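Local structure of eukaryotic initiation factor 4F subunit p150 (Saccharomyces cerevisiae, 2VSO) at residues 74-79 and 126-131; 91-96 and 177-182; 193-198 and 226-231; 212-217 and 264-269. The protein helps assemble the translation machinery at the mRNA cap as the scaffold subunit of eIF4F, its middle domain, which binds eIF4A, being the part described here. One frame throughout, in Å; residues are numbered along the deposited sequence.

All four contacts join helices of the all-helical MIF4G domain. Contacts 1 and 3 are buried and mainly apolar: a tyrosine laid against a neighbouring helix in the first, a cluster of three phenylalanines in the third. Contact 2 is only partly buried although its centre is about 5 Å from that of the chain, and it mixes serines with aromatic rings. Contact 4, also partly buried, its centre about 19 Å from the centre of the chain, is the one with a salt bridge across it. Contacts 3 and 4 share helix 211-228. Contact 2 touches both through V177, which meets C197 and S216. Contacts 1 and 4 lie on opposite sides of the chain's centre.

Contact 1: 74-79 and 126-131; sequences TLKAVI and LHYLVA
Y128 reaches from helix 122-139 to helix 73-88 and sets its ring against L75 and K76, crossing both obliquely. Its CB points toward helix 73-88, and CG is anti to the carbonyl carbon (chi1 -84°). The CE2 corner does most of the touching: L75 CG lies 3.8 Å from Y128 CE2, on a slanting approach. The backbone of K76 comes in differently, its N lying in the plane of the ring and 3.6 Å from Y128 CE2. The aliphatic chain of K76 then runs on past the phenol, with K76 CE 3.8 Å from Y128 OH. It is extended beyond CG, and its NZ is hydrogen-bonded to N71 O, while Y128 OH has a weak hydrogen bond to D113. One turn further on, I79 CG1 lies near the ring plane, 4.2 Å from Y128 CB. I79 CG2 meets L129 CD2 at 4.0 Å, the two side chains crossing at about a right angle. The axes of segments 74-79 and 126-131 pass 10.2 Å apart at -52°, a helix-to-helix packing within the MIF4G domain. Behind the contact, L75 also packs on A63 of helix 52-64, and L129 continues onto C100 and V104 of helix 93-106.

Contact 2: 91-96 and 177-182; sequences HWSSMY and VRFIGF
S93 OG sits among carbons of helix 163-185, 3.7 Å from R178 CG and 3.7 Å from F179 CB, while its weak hydrogen bond runs back to A86 O near the end of helix 73-88. R178 CG is anti to its backbone N (chi1 163°), and the chain, extended to NE, leads on past S93. S93 O lies in the plane of the F179 ring, at its edge, 3.4 Å from F179 CD1. Further along the rim, F179 CE1 packs on Y96 CB at 4.0 Å. F182 is met from two sides by the first turn of helix 93-106. S94 CB stands over the middle of one face, 3.5 Å from the F182 centroid and 3° off the normal, a CH-pi contact, whereas S93 CB is at the edge, 3.5 Å from F182 CD1. An alanine at F182 would probably leave S94 CB without its aromatic floor and open a gap between the two helices. F179 also meets F83 edge-to-face. Nearby, W92 makes a cation-pi contact with a basic side chain of another protein chain. S93 and S94, small residues in the first turn, probably let the helices approach closely in this MIF4G domain, a stack of helices of the HEAT-repeat type.

Contact 3: 193-198 and 226-231; sequences MMFECF and EQFETD
An aromatic cluster of F195, F198 and F228 forms the heart of this contact, F228 of helix 211-228 meeting two rings of helix 191-206, one with its edge and one with its face. F228 CG is anti to the backbone N (chi1 -170°), on a CB that points toward helix 191-206. The far end of the ring meets F195 edge-to-face: F228 CZ stands 3.6 Å above the plane of the F195 ring, over its centre. The centroids of F195 and F228 are 4.8 Å apart and the planes are inclined at 61°. F198 treats F228 differently. Its CE1 lies over one face of the F228 ring, toward the rim and 3.7 Å from F228 CD2, and the two side chains run by one another in opposite senses with their planes at 40°. M194 adds its aliphatic part, M194 CG being 3.7 Å from F228 CD1. Past F228 the chain comes back to F195: D231 O lies in the plane of that ring, 3.4 Å from F195 CZ. The carboxylate of D231 is held elsewhere, by Y184 OH. An alanine at F228 would probably open a gap among M194, F195 and F198 and leave the F195 face without the edge that covers it. Around the cluster, helix 163-185 contributes Y184, which touches both M194 and F228, and helix 242-257 closes it with L245 against F228 and L249 against F198.

Contact 4: 212-217 and 264-269; sequences ETLESV and SRIKFK
E215 and R265 join helix 211-228 to helix 264-278 through a salt bridge, R265 NH2 giving a hydrogen bond to E215 OE2 at 2.8 Å. The bond is bent, 138° at the hydrogen. R265 NH2 meets E215 OE2 on its syn side, a little out of the carboxylate plane, and OE2 is itself tilted from the guanidinium plane. The two planes are only 12° apart, although the side chains cross at about a right angle. E215 bends at CD (chi2 81°), and its carboxylate comes nearer to helix 264-278 than the direction of its CB suggests. The same acceptor, E215 OE2, also rests on a methyl, 3.7 Å from I266 CD1. On the other oxygen the partner is looser: K269 NZ is 4.2 Å from E215 OE1, an opposite charge nearby but beyond salt-bridge range. Beside the salt bridge L214 CB packs on I266 CG2 at 4.0 Å. The backbone N of I266, near the start of its helix, is satisfied by S263 OG. R265 NH1 has a weak, long ion pair with an acidic side chain of another protein chain. With two positive side chains near it, E215 is likely to stay ionised, and R265 probably helps connect this helix pair to the surface facing the other protein.

Contact 1: 74-79 and 126-131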
loop_
_atom_site.group_PDB
_atom_site.type_symbol
_atom_site.label_atom_id
_atom_site.label_comp_id
_atom_site.label_asym_id
_atom_site.label_seq_id
_atom_site.Cartn_x
_atom_site.Cartn_y
_atom_site.Cartn_z
ATOM N N THR C 74 -6.639 32.963 -12.289
ATOM C CA THR C 74 -7.392 31.741 -12.018
ATOM C C THR C 74 -6.615 30.513 -12.484
ATOM O O THR C 74 -6.607 29.479 -11.826
ATOM C CB THR C 74 -8.751 31.760 -12.735
ATOM O OG1 THR C 74 -9.657 32.629 -12.036
ATOM C CG2 THR C 74 -9.345 30.355 -12.817
ATOM N N LEU C 75 -5.963 30.651 -13.630
ATOM C CA LEU C 75 -5.072 29.629 -14.147
ATOM C C LEU C 75 -3.826 29.485 -13.273
ATOM O O LEU C 75 -3.368 28.379 -13.028
ATOM C CB LEU C 75 -4.685 29.964 -15.583
ATOM C CG LEU C 75 -3.505 29.222 -16.198
ATOM C CD1 LEU C 75 -3.785 27.731 -16.277
ATOM C CD2 LEU C 75 -3.240 29.804 -17.572
ATOM N N LYS C 76 -3.262 30.596 -12.811
ATOM C CA LYS C 76 -2.155 30.518 -11.858
ATOM C C LYS C 76 -2.634 29.718 -10.663
ATOM O O LYS C 76 -1.870 28.964 -10.053
ATOM C CB LYS C 76 -1.756 31.899 -11.344
ATOM C CG LYS C 76 -0.983 32.809 -12.297
ATOM C CD LYS C 76 -0.856 34.226 -11.679
ATOM C CE LYS C 76 -0.089 35.211 -12.566
ATOM N NZ LYS C 76 -0.464 36.639 -12.277
ATOM N N ALA C 77 -3.910 29.904 -10.329
ATOM C CA ALA C 77 -4.458 29.373 -9.098
ATOM C C ALA C 77 -4.664 27.852 -9.225
ATOM O O ALA C 77 -4.429 27.089 -8.286
ATOM C CB ALA C 77 -5.754 30.089 -8.759
ATOM N N VAL C 78 -5.080 27.440 -10.415
ATOM C CA VAL C 78 -5.245 26.047 -10.782
ATOM C C VAL C 78 -3.919 25.291 -10.808
ATOM O O VAL C 78 -3.826 24.205 -10.248
ATOM C CB VAL C 78 -5.916 25.932 -12.152
ATOM C CG1 VAL C 78 -5.622 24.576 -12.785
ATOM C CG2 VAL C 78 -7.407 26.182 -12.022
ATOM N N ILE C 79 -2.896 25.855 -11.449
ATOM C CA ILE C 79 -1.564 25.240 -11.416
ATOM C C ILE C 79 -1.105 25.049 -9.973
ATOM O O ILE C 79 -0.566 24.012 -9.611
ATOM C CB ILE C 79 -0.476 26.090 -12.129
ATOM C CG1 ILE C 79 -0.763 26.265 -13.624
ATOM C CG2 ILE C 79 0.882 25.473 -11.926
ATOM C CD1 ILE C 79 -1.600 25.179 -14.213
ATOM N N LEU C 126 3.589 26.631 -19.667
ATOM C CA LEU C 126 4.918 26.071 -19.448
ATOM C C LEU C 126 5.690 26.962 -18.500
ATOM O O LEU C 126 6.331 26.483 -17.560
ATOM C CB LEU C 126 5.668 25.944 -20.768
ATOM C CG LEU C 126 5.275 24.733 -21.599
ATOM C CD1 LEU C 126 5.766 24.880 -23.033
ATOM C CD2 LEU C 126 5.798 23.445 -20.944
ATOM N N HIS C 127 5.620 28.268 -18.749
ATOM C CA HIS C 127 6.255 29.229 -17.869
ATOM C C HIS C 127 5.618 29.236 -16.484
ATOM O O HIS C 127 6.309 29.394 -15.479
ATOM C CB HIS C 127 6.233 30.635 -18.448
ATOM C CG HIS C 127 6.657 31.674 -17.460
ATOM N ND1 HIS C 127 5.755 32.403 -16.721
ATOM C CD2 HIS C 127 7.888 32.050 -17.040
ATOM C CE1 HIS C 127 6.412 33.206 -15.901
ATOM N NE2 HIS C 127 7.704 33.016 -16.079
ATOM N N TYR C 128 4.301 29.071 -16.430
ATOM C CA TYR C 128 3.605 28.922 -15.154
ATOM C C TYR C 128 4.129 27.724 -14.329
ATOM O O TYR C 128 4.383 27.850 -13.123
ATOM C CB TYR C 128 2.106 28.781 -15.382
ATOM C CG TYR C 128 1.364 30.077 -15.529
ATOM C CD1 TYR C 128 1.913 31.143 -16.235
ATOM C CD2 TYR C 128 0.108 30.240 -14.975
ATOM C CE1 TYR C 128 1.230 32.342 -16.373
ATOM C CE2 TYR C 128 -0.585 31.432 -15.110
ATOM C CZ TYR C 128 -0.018 32.479 -15.810
ATOM O OH TYR C 128 -0.705 33.664 -15.945
ATOM N N LEU C 129 4.289 26.568 -14.976
ATOM C CA LEU C 129 4.806 25.384 -14.289
ATOM C C LEU C 129 6.163 25.657 -13.636
ATOM O O LEU C 129 6.355 25.407 -12.446
ATOM C CB LEU C 129 4.923 24.191 -15.246
ATOM C CG LEU C 129 3.638 23.667 -15.883
ATOM C CD1 LEU C 129 3.939 22.495 -16.796
ATOM C CD2 LEU C 129 2.634 23.278 -14.830
ATOM N N VAL C 130 7.105 26.167 -14.417
ATOM C CA VAL C 130 8.423 26.491 -13.882
ATOM C C VAL C 130 8.332 27.447 -12.692
ATOM O O VAL C 130 8.858 27.159 -11.618
ATOM C CB VAL C 130 9.346 27.112 -14.951
ATOM C CG1 VAL C 130 10.802 26.942 -14.549
ATOM C CG2 VAL C 130 9.090 26.475 -16.308
ATOM N N ALA C 131 7.656 28.575 -12.891
ATOM C CA ALA C 131 7.538 29.616 -11.864
ATOM C C ALA C 131 7.003 29.045 -10.567
ATOM O O ALA C 131 7.403 29.460 -9.478
ATOM C CB ALA C 131 6.629 30.779 -12.352
#

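Contact 2: 91-96 and 177-182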
loop_
_atom_site.group_PDB
_atom_site.type_symbol
_atom_site.label_atom_id
_atom_site.label_comp_id
_atom_site.label_asym_id
_atom_site.label_seq_id
_atom_site.Cartn_x
_atom_site.Cartn_y
_atom_site.Cartn_z
ATOM N N HIS C 91 1.781 9.106 -4.798
ATOM C CA HIS C 91 1.379 7.900 -5.500
ATOM C C HIS C 91 0.729 8.240 -6.836
ATOM O O HIS C 91 0.718 7.423 -7.755
ATOM C CB HIS C 91 0.432 7.052 -4.640
ATOM C CG HIS C 91 0.097 5.725 -5.244
ATOM N ND1 HIS C 91 0.971 4.655 -5.228
ATOM C CD2 HIS C 91 -1.008 5.290 -5.896
ATOM C CE1 HIS C 91 0.417 3.623 -5.836
ATOM N NE2 HIS C 91 -0.786 3.983 -6.253
ATOM N N TRP C 92 0.191 9.450 -6.944
ATOM C CA TRP C 92 -0.411 9.892 -8.194
ATOM C C TRP C 92 0.345 11.032 -8.912
ATOM O O TRP C 92 -0.128 11.537 -9.925
ATOM C CB TRP C 92 -1.871 10.249 -7.968
ATOM C CG TRP C 92 -2.699 9.063 -7.624
ATOM C CD1 TRP C 92 -2.817 7.912 -8.354
ATOM C CD2 TRP C 92 -3.541 8.889 -6.474
ATOM N NE1 TRP C 92 -3.676 7.045 -7.732
ATOM C CE2 TRP C 92 -4.135 7.623 -6.564
ATOM C CE3 TRP C 92 -3.848 9.690 -5.365
ATOM C CZ2 TRP C 92 -5.010 7.126 -5.612
ATOM C CZ3 TRP C 92 -4.718 9.200 -4.418
ATOM C CH2 TRP C 92 -5.287 7.933 -4.544
ATOM N N SER C 93 1.519 11.412 -8.402
ATOM C CA SER C 93 2.352 12.443 -9.032
ATOM C C SER C 93 2.355 12.422 -10.563
ATOM O O SER C 93 2.424 13.481 -11.190
ATOM C CB SER C 93 3.806 12.379 -8.540
ATOM O OG SER C 93 4.114 13.383 -7.580
ATOM N N SER C 94 2.277 11.237 -11.162
ATOM C CA SER C 94 2.551 11.086 -12.594
ATOM C C SER C 94 1.286 11.291 -13.407
ATOM O O SER C 94 1.323 11.695 -14.572
ATOM C CB SER C 94 3.158 9.709 -12.893
ATOM O OG SER C 94 2.149 8.719 -12.884
ATOM N N MET C 95 0.168 10.998 -12.768
ATOM C CA MET C 95 -1.161 11.256 -13.310
ATOM C C MET C 95 -1.458 12.761 -13.236
ATOM O O MET C 95 -2.038 13.341 -14.148
ATOM C CB MET C 95 -2.188 10.464 -12.501
ATOM C CG MET C 95 -3.616 10.626 -12.923
ATOM S SD MET C 95 -4.635 9.863 -11.646
ATOM C CE MET C 95 -4.073 8.173 -11.766
ATOM N N TYR C 96 -1.040 13.392 -12.145
ATOM C CA TYR C 96 -1.154 14.834 -12.017
ATOM C C TYR C 96 -0.234 15.499 -13.019
ATOM O O TYR C 96 -0.569 16.529 -13.605
ATOM C CB TYR C 96 -0.778 15.269 -10.612
ATOM C CG TYR C 96 -1.781 14.862 -9.575
ATOM C CD1 TYR C 96 -3.112 15.208 -9.705
ATOM C CD2 TYR C 96 -1.403 14.121 -8.468
ATOM C CE1 TYR C 96 -4.041 14.832 -8.752
ATOM C CE2 TYR C 96 -2.320 13.754 -7.510
ATOM C CZ TYR C 96 -3.633 14.113 -7.656
ATOM O OH TYR C 96 -4.552 13.738 -6.705
ATOM N N VAL C 177 10.016 16.997 -5.506
ATOM C CA VAL C 177 11.143 16.556 -6.331
ATOM C C VAL C 177 10.656 15.438 -7.222
ATOM O O VAL C 177 11.048 15.317 -8.385
ATOM C CB VAL C 177 12.334 16.028 -5.512
ATOM C CG1 VAL C 177 12.953 17.140 -4.669
ATOM C CG2 VAL C 177 11.884 14.924 -4.648
ATOM N N ARG C 178 9.764 14.633 -6.665
ATOM C CA ARG C 178 9.201 13.517 -7.384
ATOM C C ARG C 178 8.357 14.007 -8.535
ATOM O O ARG C 178 8.427 13.474 -9.643
ATOM C CB ARG C 178 8.348 12.675 -6.444
ATOM C CG ARG C 178 7.436 11.761 -7.186
ATOM C CD ARG C 178 6.934 10.631 -6.338
ATOM N NE ARG C 178 6.620 9.560 -7.264
ATOM C CZ ARG C 178 6.359 8.311 -6.925
ATOM N NH1 ARG C 178 6.358 7.956 -5.649
ATOM N NH2 ARG C 178 6.096 7.425 -7.871
ATOM N N PHE C 179 7.561 15.030 -8.248
ATOM C CA PHE C 179 6.653 15.623 -9.210
ATOM C C PHE C 179 7.405 16.360 -10.313
ATOM O O PHE C 179 7.030 16.287 -11.482
ATOM C CB PHE C 179 5.692 16.553 -8.488
ATOM C CG PHE C 179 4.648 17.142 -9.370
ATOM C CD1 PHE C 179 3.794 16.337 -10.090
ATOM C CD2 PHE C 179 4.512 18.515 -9.471
ATOM C CE1 PHE C 179 2.820 16.885 -10.901
ATOM C CE2 PHE C 179 3.538 19.066 -10.280
ATOM C CZ PHE C 179 2.690 18.247 -10.994
ATOM N N ILE C 180 8.471 17.051 -9.930
ATOM C CA ILE C 180 9.385 17.629 -10.896
ATOM C C ILE C 180 9.808 16.564 -11.897
ATOM O O ILE C 180 9.836 16.819 -13.111
ATOM C CB ILE C 180 10.675 18.145 -10.234
ATOM C CG1 ILE C 180 10.387 19.235 -9.204
ATOM C CG2 ILE C 180 11.656 18.612 -11.289
ATOM C CD1 ILE C 180 9.579 20.370 -9.710
ATOM N N GLY C 181 10.160 15.381 -11.374
ATOM C CA GLY C 181 10.712 14.301 -12.177
ATOM C C GLY C 181 9.732 13.800 -13.220
ATOM O O GLY C 181 10.114 13.393 -14.306
ATOM N N PHE C 182 8.454 13.834 -12.876
ATOM C CA PHE C 182 7.385 13.476 -13.797
ATOM C C PHE C 182 6.998 14.577 -14.794
ATOM O O PHE C 182 6.455 14.293 -15.852
ATOM C CB PHE C 182 6.161 13.011 -13.015
ATOM C CG PHE C 182 6.300 11.623 -12.445
ATOM C CD1 PHE C 182 5.927 11.351 -11.138
ATOM C CD2 PHE C 182 6.812 10.589 -13.220
ATOM C CE1 PHE C 182 6.057 10.071 -10.613
ATOM C CE2 PHE C 182 6.942 9.294 -12.704
ATOM C CZ PHE C 182 6.567 9.034 -11.401
#

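Contact 3: 193-198 and 226-231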
loop_
_atom_site.group_PDB
_atom_site.type_symbol
_atom_site.label_atom_id
_atom_site.label_comp_id
_atom_site.label_asym_id
_atom_site.label_seq_id
_atom_site.Cartn_x
_atom_site.Cartn_y
_atom_site.Cartn_z
ATOM N N MET C 193 15.825 23.201 -13.961
ATOM C CA MET C 193 15.106 22.913 -12.723
ATOM C C MET C 193 15.440 21.510 -12.196
ATOM O O MET C 193 15.342 21.243 -10.996
ATOM C CB MET C 193 13.599 23.084 -12.916
ATOM C CG MET C 193 12.791 22.873 -11.645
ATOM S SD MET C 193 12.784 24.256 -10.478
ATOM C CE MET C 193 11.801 25.439 -11.400
ATOM N N MET C 194 15.838 20.622 -13.103
ATOM C CA MET C 194 16.284 19.285 -12.742
ATOM C C MET C 194 17.700 19.338 -12.141
ATOM O O MET C 194 18.068 18.500 -11.319
ATOM C CB MET C 194 16.253 18.388 -13.975
ATOM C CG MET C 194 16.219 16.906 -13.693
ATOM S SD MET C 194 14.694 16.354 -12.930
ATOM C CE MET C 194 15.151 16.449 -11.210
ATOM N N PHE C 195 18.489 20.334 -12.544
ATOM C CA PHE C 195 19.816 20.520 -11.966
ATOM C C PHE C 195 19.660 21.017 -10.549
ATOM O O PHE C 195 20.408 20.635 -9.653
ATOM C CB PHE C 195 20.650 21.533 -12.767
ATOM C CG PHE C 195 21.363 20.946 -13.952
ATOM C CD1 PHE C 195 20.698 20.737 -15.148
ATOM C CD2 PHE C 195 22.706 20.612 -13.876
ATOM C CE1 PHE C 195 21.356 20.194 -16.241
ATOM C CE2 PHE C 195 23.372 20.066 -14.969
ATOM C CZ PHE C 195 22.696 19.861 -16.150
ATOM N N GLU C 196 18.675 21.881 -10.350
ATOM C CA GLU C 196 18.513 22.534 -9.070
ATOM C C GLU C 196 18.012 21.483 -8.118
ATOM O O GLU C 196 18.324 21.496 -6.935
ATOM C CB GLU C 196 17.533 23.698 -9.195
ATOM C CG GLU C 196 17.743 24.825 -8.195
ATOM C CD GLU C 196 16.743 25.942 -8.387
ATOM O OE1 GLU C 196 16.041 26.306 -7.417
ATOM O OE2 GLU C 196 16.645 26.440 -9.524
ATOM N N CYS C 197 17.257 20.544 -8.670
ATOM C CA CYS C 197 16.706 19.422 -7.913
ATOM C C CYS C 197 17.779 18.448 -7.425
ATOM O O CYS C 197 17.912 18.214 -6.220
ATOM C CB CYS C 197 15.696 18.679 -8.763
ATOM S SG CYS C 197 14.339 18.076 -7.836
ATOM N N PHE C 198 18.541 17.889 -8.363
ATOM C CA PHE C 198 19.686 17.050 -8.020
ATOM C C PHE C 198 20.670 17.799 -7.131
ATOM O O PHE C 198 21.276 17.225 -6.235
ATOM C CB PHE C 198 20.393 16.549 -9.281
ATOM C CG PHE C 198 19.693 15.389 -9.960
ATOM C CD1 PHE C 198 19.233 15.504 -11.261
ATOM C CD2 PHE C 198 19.508 14.182 -9.296
ATOM C CE1 PHE C 198 18.599 14.448 -11.883
ATOM C CE2 PHE C 198 18.868 13.112 -9.914
ATOM C CZ PHE C 198 18.419 13.244 -11.210
ATOM N N GLU C 226 18.128 8.440 -17.361
ATOM C CA GLU C 226 18.550 8.286 -18.746
ATOM C C GLU C 226 18.407 9.586 -19.522
ATOM O O GLU C 226 19.361 10.064 -20.111
ATOM C CB GLU C 226 17.769 7.179 -19.456
ATOM C CG GLU C 226 18.316 6.898 -20.859
ATOM C CD GLU C 226 17.682 5.689 -21.542
ATOM O OE1 GLU C 226 16.851 4.995 -20.917
ATOM O OE2 GLU C 226 18.020 5.431 -22.717
ATOM N N GLN C 227 17.199 10.142 -19.517
ATOM C CA GLN C 227 16.901 11.377 -20.223
ATOM C C GLN C 227 17.822 12.526 -19.812
ATOM O O GLN C 227 18.319 13.263 -20.657
ATOM C CB GLN C 227 15.442 11.753 -20.006
ATOM C CG GLN C 227 15.111 13.177 -20.319
ATOM C CD GLN C 227 13.673 13.504 -20.017
ATOM O OE1 GLN C 227 12.943 12.696 -19.442
ATOM N NE2 GLN C 227 13.253 14.702 -20.401
ATOM N N PHE C 228 18.063 12.646 -18.511
ATOM C CA PHE C 228 18.934 13.685 -17.961
ATOM C C PHE C 228 20.377 13.549 -18.404
ATOM O O PHE C 228 21.139 14.509 -18.361
ATOM C CB PHE C 228 18.893 13.658 -16.436
ATOM C CG PHE C 228 19.564 14.833 -15.794
ATOM C CD1 PHE C 228 19.073 16.121 -15.985
ATOM C CD2 PHE C 228 20.672 14.655 -14.991
ATOM C CE1 PHE C 228 19.684 17.211 -15.389
ATOM C CE2 PHE C 228 21.295 15.739 -14.388
ATOM C CZ PHE C 228 20.802 17.020 -14.585
ATOM N N GLU C 229 20.750 12.343 -18.806
ATOM C CA GLU C 229 22.113 12.063 -19.219
ATOM C C GLU C 229 22.606 13.157 -20.152
ATOM O O GLU C 229 23.725 13.648 -20.019
ATOM C CB GLU C 229 22.182 10.712 -19.922
ATOM C CG GLU C 229 23.532 10.052 -19.827
ATOM C CD GLU C 229 23.906 9.758 -18.402
ATOM O OE1 GLU C 229 23.194 8.963 -17.770
ATOM O OE2 GLU C 229 24.906 10.318 -17.914
ATOM N N THR C 230 21.745 13.549 -21.080
ATOM C CA THR C 230 22.108 14.507 -22.106
ATOM C C THR C 230 21.275 15.784 -22.007
ATOM O O THR C 230 20.211 15.878 -22.608
ATOM C CB THR C 230 21.892 13.890 -23.484
ATOM O OG1 THR C 230 20.535 13.445 -23.590
ATOM C CG2 THR C 230 22.810 12.700 -23.668
ATOM N N ASP C 231 21.765 16.765 -21.256
ATOM C CA ASP C 231 21.001 17.985 -21.028
ATOM C C ASP C 231 21.884 19.047 -20.380
ATOM O O ASP C 231 22.569 18.777 -19.397
ATOM C CB ASP C 231 19.754 17.694 -20.174
ATOM C CG ASP C 231 18.680 18.775 -20.306
ATOM O OD1 ASP C 231 18.926 19.781 -20.994
ATOM O OD2 ASP C 231 17.587 18.624 -19.726
#

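Contact 4: 212-217 and 264-269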
loop_
_atom_site.group_PDB
_atom_site.type_symbol
_atom_site.label_atom_id
_atom_site.label_comp_id
_atom_site.label_asym_id
_atom_site.label_seq_id
_atom_site.Cartn_x
_atom_site.Cartn_y
_atom_site.Cartn_z
ATOM N N GLU C 212 14.483 8.145 3.508
ATOM C CA GLU C 212 13.493 8.739 2.617
ATOM C C GLU C 212 14.150 9.529 1.479
ATOM O O GLU C 212 13.691 9.493 0.341
ATOM C CB GLU C 212 12.536 9.644 3.392
ATOM C CG GLU C 212 12.000 9.033 4.671
ATOM C CD GLU C 212 10.977 9.924 5.329
ATOM O OE1 GLU C 212 10.607 10.946 4.709
ATOM O OE2 GLU C 212 10.547 9.609 6.459
ATOM N N THR C 213 15.230 10.238 1.792
ATOM C CA THR C 213 15.946 11.018 0.790
ATOM C C THR C 213 16.591 10.128 -0.267
ATOM O O THR C 213 16.451 10.376 -1.465
ATOM C CB THR C 213 17.003 11.933 1.443
ATOM O OG1 THR C 213 16.341 13.033 2.074
ATOM C CG2 THR C 213 17.952 12.473 0.413
ATOM N N LEU C 214 17.288 9.093 0.197
ATOM C CA LEU C 214 17.916 8.092 -0.666
ATOM C C LEU C 214 16.895 7.383 -1.540
ATOM O O LEU C 214 17.128 7.138 -2.717
ATOM C CB LEU C 214 18.618 7.052 0.196
ATOM C CG LEU C 214 19.891 7.495 0.890
ATOM C CD1 LEU C 214 20.145 6.598 2.075
ATOM C CD2 LEU C 214 21.040 7.469 -0.109
ATOM N N GLU C 215 15.781 7.018 -0.927
ATOM C CA GLU C 215 14.636 6.473 -1.632
ATOM C C GLU C 215 14.262 7.409 -2.775
ATOM O O GLU C 215 14.037 6.983 -3.903
ATOM C CB GLU C 215 13.459 6.373 -0.664
ATOM C CG GLU C 215 12.321 5.522 -1.152
ATOM C CD GLU C 215 12.579 4.051 -0.922
ATOM O OE1 GLU C 215 12.492 3.280 -1.903
ATOM O OE2 GLU C 215 12.876 3.677 0.236
ATOM N N SER C 216 14.196 8.696 -2.453
ATOM C CA SER C 216 13.766 9.729 -3.378
ATOM C C SER C 216 14.691 9.833 -4.584
ATOM O O SER C 216 14.219 9.913 -5.716
ATOM C CB SER C 216 13.697 11.072 -2.652
ATOM O OG SER C 216 13.459 12.145 -3.548
ATOM N N VAL C 217 16.001 9.829 -4.331
ATOM C CA VAL C 217 17.013 9.931 -5.379
ATOM C C VAL C 217 16.947 8.776 -6.362
ATOM O O VAL C 217 16.976 8.989 -7.575
ATOM C CB VAL C 217 18.441 9.991 -4.805
ATOM C CG1 VAL C 217 19.339 10.744 -5.752
ATOM C CG2 VAL C 217 18.437 10.698 -3.479
ATOM N N SER C 264 19.766 -2.996 4.340
ATOM C CA SER C 264 20.108 -3.794 3.178
ATOM C C SER C 264 19.232 -3.405 2.005
ATOM O O SER C 264 19.685 -3.393 0.870
ATOM C CB SER C 264 19.926 -5.289 3.478
ATOM O OG SER C 264 20.967 -5.780 4.298
ATOM N N ARG C 265 17.967 -3.113 2.288
ATOM C CA ARG C 265 16.982 -2.823 1.253
ATOM C C ARG C 265 17.439 -1.642 0.400
ATOM O O ARG C 265 17.382 -1.704 -0.829
ATOM C CB ARG C 265 15.626 -2.522 1.899
ATOM C CG ARG C 265 14.439 -2.610 0.972
ATOM C CD ARG C 265 13.159 -2.311 1.725
ATOM N NE ARG C 265 13.093 -0.907 2.103
ATOM C CZ ARG C 265 12.599 0.049 1.324
ATOM N NH1 ARG C 265 12.107 -0.255 0.124
ATOM N NH2 ARG C 265 12.595 1.304 1.752
ATOM N N ILE C 266 17.900 -0.578 1.066
ATOM C CA ILE C 266 18.366 0.634 0.395
ATOM C C ILE C 266 19.710 0.406 -0.280
ATOM O O ILE C 266 19.972 0.947 -1.353
ATOM C CB ILE C 266 18.500 1.841 1.364
ATOM C CG1 ILE C 266 17.284 1.959 2.271
ATOM C CG2 ILE C 266 18.632 3.121 0.585
ATOM C CD1 ILE C 266 16.089 2.561 1.593
ATOM N N LYS C 267 20.567 -0.382 0.360
ATOM C CA LYS C 267 21.875 -0.710 -0.196
ATOM C C LYS C 267 21.705 -1.472 -1.497
ATOM O O LYS C 267 22.524 -1.354 -2.397
ATOM C CB LYS C 267 22.703 -1.543 0.775
ATOM C CG LYS C 267 24.135 -1.757 0.301
ATOM C CD LYS C 267 24.847 -2.841 1.092
ATOM C CE LYS C 267 24.193 -4.199 0.872
ATOM N NZ LYS C 267 24.661 -5.220 1.854
ATOM N N PHE C 268 20.629 -2.250 -1.588
ATOM C CA PHE C 268 20.333 -2.992 -2.801
ATOM C C PHE C 268 19.841 -2.063 -3.894
ATOM O O PHE C 268 20.145 -2.275 -5.057
ATOM C CB PHE C 268 19.300 -4.110 -2.560
ATOM C CG PHE C 268 19.856 -5.314 -1.843
ATOM C CD1 PHE C 268 19.055 -6.057 -0.991
ATOM C CD2 PHE C 268 21.177 -5.691 -2.010
ATOM C CE1 PHE C 268 19.566 -7.150 -0.329
ATOM C CE2 PHE C 268 21.689 -6.783 -1.340
ATOM C CZ PHE C 268 20.880 -7.514 -0.503
ATOM N N LYS C 269 19.064 -1.049 -3.519
ATOM C CA LYS C 269 18.566 -0.056 -4.478
ATOM C C LYS C 269 19.701 0.750 -5.108
ATOM O O LYS C 269 19.740 0.942 -6.318
ATOM C CB LYS C 269 17.559 0.891 -3.816
ATOM C CG LYS C 269 16.180 0.279 -3.601
ATOM C CD LYS C 269 15.308 1.147 -2.685
ATOM C CE LYS C 269 13.839 0.811 -2.864
ATOM N NZ LYS C 269 13.589 -0.653 -2.777
#